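Local coordinates for hypothetical protein Atu2648 (Agrobacterium tumefaciens str. C58, PDB 1ZCE), which is of unknown function but is built around an EVE domain, related to the ASCH and PUA domains, and so possibly binds RNA or modified nucleic acid, at residues V125-E128 and E129-V133. Residues are numbered along the deposited sequence; the frame is centred on the assembly and turned at random.
Sequences VTEE and EYLEV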
ATOM      1  N   VAL A 125      -5.258  -6.869   0.750  1.00  4.62           N
ATOM      2  CA  VAL A 125      -6.321  -6.279   1.551  1.00  4.25           C
ATOM      3  C   VAL A 125      -7.594  -6.773   0.882  1.00  3.99           C
ATOM      4  O   VAL A 125      -7.752  -6.602  -0.324  1.00  5.07           O
ATOM      5  CB  VAL A 125      -6.289  -4.724   1.497  1.00  4.70           C
ATOM      6  CG1 VAL A 125      -7.489  -4.150   2.242  1.00  5.06           C
ATOM      7  CG2 VAL A 125      -4.997  -4.190   2.108  1.00  4.56           C
ATOM      8  N   THR A 126      -8.490  -7.410   1.628  1.00  3.93           N
ATOM      9  CA  THR A 126      -9.724  -7.881   1.011  1.00  5.58           C
ATOM     10  C   THR A 126     -10.574  -6.665   0.657  1.00  5.26           C
ATOM     11  O   THR A 126     -10.373  -5.578   1.204  1.00  5.49           O
ATOM     12  CB  THR A 126     -10.544  -8.783   1.952  1.00  5.95           C
ATOM     13  OG1 THR A 126     -11.084  -7.995   3.019  1.00  6.64           O
ATOM     14  CG2 THR A 126      -9.676  -9.897   2.514  1.00  7.78           C
ATOM     15  N   GLU A 127     -11.516  -6.841  -0.262  1.00  5.84           N
ATOM     16  CA  GLU A 127     -12.378  -5.735  -0.659  1.00  6.90           C
ATOM     17  C   GLU A 127     -13.126  -5.185   0.553  1.00  6.48           C
ATOM     18  O   GLU A 127     -13.244  -3.973   0.719  1.00  6.25           O
ATOM     19  CB  GLU A 127     -13.373  -6.190  -1.731  1.00  8.55           C
ATOM     20  CG  GLU A 127     -14.195  -5.059  -2.335  1.00 12.57           C
ATOM     21  CD  GLU A 127     -15.106  -5.527  -3.458  1.00 17.64           C
ATOM     22  OE1 GLU A 127     -15.801  -4.676  -4.055  1.00 22.15           O
ATOM     23  OE2 GLU A 127     -15.129  -6.744  -3.744  1.00 22.02           O
ATOM     24  N   GLU A 128     -13.632  -6.077   1.399  1.00  6.28           N
ATOM     25  CA  GLU A 128     -14.360  -5.656   2.589  1.00  6.30           C
ATOM     26  C   GLU A 128     -13.458  -4.903   3.561  1.00  5.79           C
ATOM     27  O   GLU A 128     -13.887  -3.931   4.182  1.00  5.66           O
ATOM     28  CB  GLU A 128     -15.001  -6.866   3.278  1.00  7.33           C
ATOM     29  CG  GLU A 128     -16.336  -7.260   2.659  1.00  9.36           C
ATOM     30  CD  GLU A 128     -17.434  -6.268   3.013  1.00 11.34           C
ATOM     31  OE1 GLU A 128     -18.083  -6.437   4.069  1.00 13.36           O
ATOM     32  OE2 GLU A 128     -17.633  -5.303   2.249  1.00 11.47           O
ATOM     33  N   GLU A 129     -12.212  -5.347   3.694  1.00  5.29           N
ATOM     34  CA  GLU A 129     -11.273  -4.670   4.584  1.00  4.76           C
ATOM     35  C   GLU A 129     -10.985  -3.275   4.035  1.00  4.06           C
ATOM     36  O   GLU A 129     -10.929  -2.295   4.781  1.00  5.01           O
ATOM     37  CB  GLU A 129      -9.971  -5.470   4.703  1.00  5.11           C
ATOM     38  CG  GLU A 129     -10.095  -6.696   5.597  1.00  5.92           C
ATOM     39  CD  GLU A 129      -8.983  -7.710   5.389  1.00  6.52           C
ATOM     40  OE1 GLU A 129      -9.004  -8.753   6.079  1.00  8.36           O
ATOM     41  OE2 GLU A 129      -8.097  -7.478   4.538  1.00  5.92           O
ATOM     42  N   TYR A 130     -10.814  -3.189   2.720  1.00  3.38           N
ATOM     43  CA  TYR A 130     -10.540  -1.916   2.075  1.00  3.79           C
ATOM     44  C   TYR A 130     -11.698  -0.940   2.277  1.00  3.79           C
ATOM     45  O   TYR A 130     -11.493   0.213   2.655  1.00  4.59           O
ATOM     46  CB  TYR A 130     -10.280  -2.138   0.580  1.00  4.85           C
ATOM     47  CG  TYR A 130     -10.086  -0.871  -0.225  1.00  5.28           C
ATOM     48  CD1 TYR A 130     -11.129  -0.338  -0.990  1.00  5.38           C
ATOM     49  CD2 TYR A 130      -8.851  -0.217  -0.250  1.00  4.48           C
ATOM     50  CE1 TYR A 130     -10.946   0.800  -1.767  1.00  5.21           C
ATOM     51  CE2 TYR A 130      -8.660   0.929  -1.023  1.00  5.81           C
ATOM     52  CZ  TYR A 130      -9.712   1.426  -1.777  1.00  5.79           C
ATOM     53  OH  TYR A 130      -9.522   2.547  -2.551  1.00  6.13           O
ATOM     54  N   LEU A 131     -12.919  -1.401   2.032  1.00  4.58           N
ATOM     55  CA  LEU A 131     -14.079  -0.537   2.193  1.00  4.69           C
ATOM     56  C   LEU A 131     -14.278  -0.094   3.641  1.00  5.07           C
ATOM     57  O   LEU A 131     -14.665   1.046   3.896  1.00  5.86           O
ATOM     58  CB  LEU A 131     -15.338  -1.246   1.681  1.00  6.54           C
ATOM     59  CG  LEU A 131     -15.361  -1.497   0.168  1.00  6.93           C
ATOM     60  CD1 LEU A 131     -16.536  -2.382  -0.195  1.00  7.99           C
ATOM     61  CD2 LEU A 131     -15.435  -0.175  -0.579  1.00  9.10           C
ATOM     62  N   GLU A 132     -14.010  -0.988   4.588  1.00  5.15           N
ATOM     63  CA  GLU A 132     -14.176  -0.658   5.999  1.00  5.08           C
ATOM     64  C   GLU A 132     -13.137   0.364   6.469  1.00  4.85           C
ATOM     65  O   GLU A 132     -13.480   1.328   7.152  1.00  5.25           O
ATOM     66  CB  GLU A 132     -14.099  -1.933   6.842  1.00  6.22           C
ATOM     67  CG  GLU A 132     -14.223  -1.724   8.349  1.00  8.32           C
ATOM     68  CD  GLU A 132     -15.590  -1.224   8.797  1.00  9.82           C
ATOM     69  OE1 GLU A 132     -15.759  -1.003  10.015  1.00 11.05           O
ATOM     70  OE2 GLU A 132     -16.494  -1.050   7.953  1.00  9.58           O
ATOM     71  N   VAL A 133     -11.871   0.160   6.114  1.00  4.60           N
ATOM     72  CA  VAL A 133     -10.833   1.110   6.503  1.00  4.34           C
ATOM     73  C   VAL A 133     -11.139   2.459   5.852  1.00  4.19           C
ATOM     74  O   VAL A 133     -10.988   3.504   6.485  1.00  4.92           O
ATOM     75  CB  VAL A 133      -9.422   0.606   6.090  1.00  3.98           C
ATOM     76  CG1 VAL A 133      -8.380   1.703   6.278  1.00  5.64           C
ATOM     77  CG2 VAL A 133      -9.045  -0.602   6.946  1.00  6.29           C
TER
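Glu129 folds back over Thr126, the residue just before helix 127-136, and its side chain can be followed outward from the helix. Glu129 CB lies against CG1 of Val125, 3.7 Å away, and close to Thr126 OG1. CG turns beside the residue's own backbone N (chi1 -76°), which carries it past the same hydroxyl, Glu129 CG lying 3.1 Å from Thr126 OG1. The chain then runs extended, bringing CD beside Thr126 CG2. Thr126 N donates to Glu129 OE2 at 2.9 Å, nearly straight (168°), the N-H coming from above the carboxylate plane. Glu129 OE1 stays farther off, 3.8 Å from Thr126 OG1. In return, Glu129 N donates to Thr126 OG1 at 3.0 Å. The two reciprocal bonds make a capping box, with Thr126 as N-cap of the helix that follows strand 122-125, outermost in the chain's mixed sheet. Threonine suits the place because its short hydroxyl can accept from an amide in the first turn; glutamate has the reach to return to the N-cap amide, and its negative charge would probably be favoured by the helix dipole. Ordinary helical bonding starts at once, Tyr130 N donating to Thr126 O and Leu131 N to Glu127 O. On the buried side Val125 CG1 packs on Tyr130 CB at 3.8 Å, while the tyrosine ring leads away to stack with Tyr4 and its OH bonds to Pro143 O. A branched valine suits this buried place, and a large aromatic can span from helix to sheet. Leu131 and Glu127 lie side by side, one turn apart, Leu131 also touching Pro142.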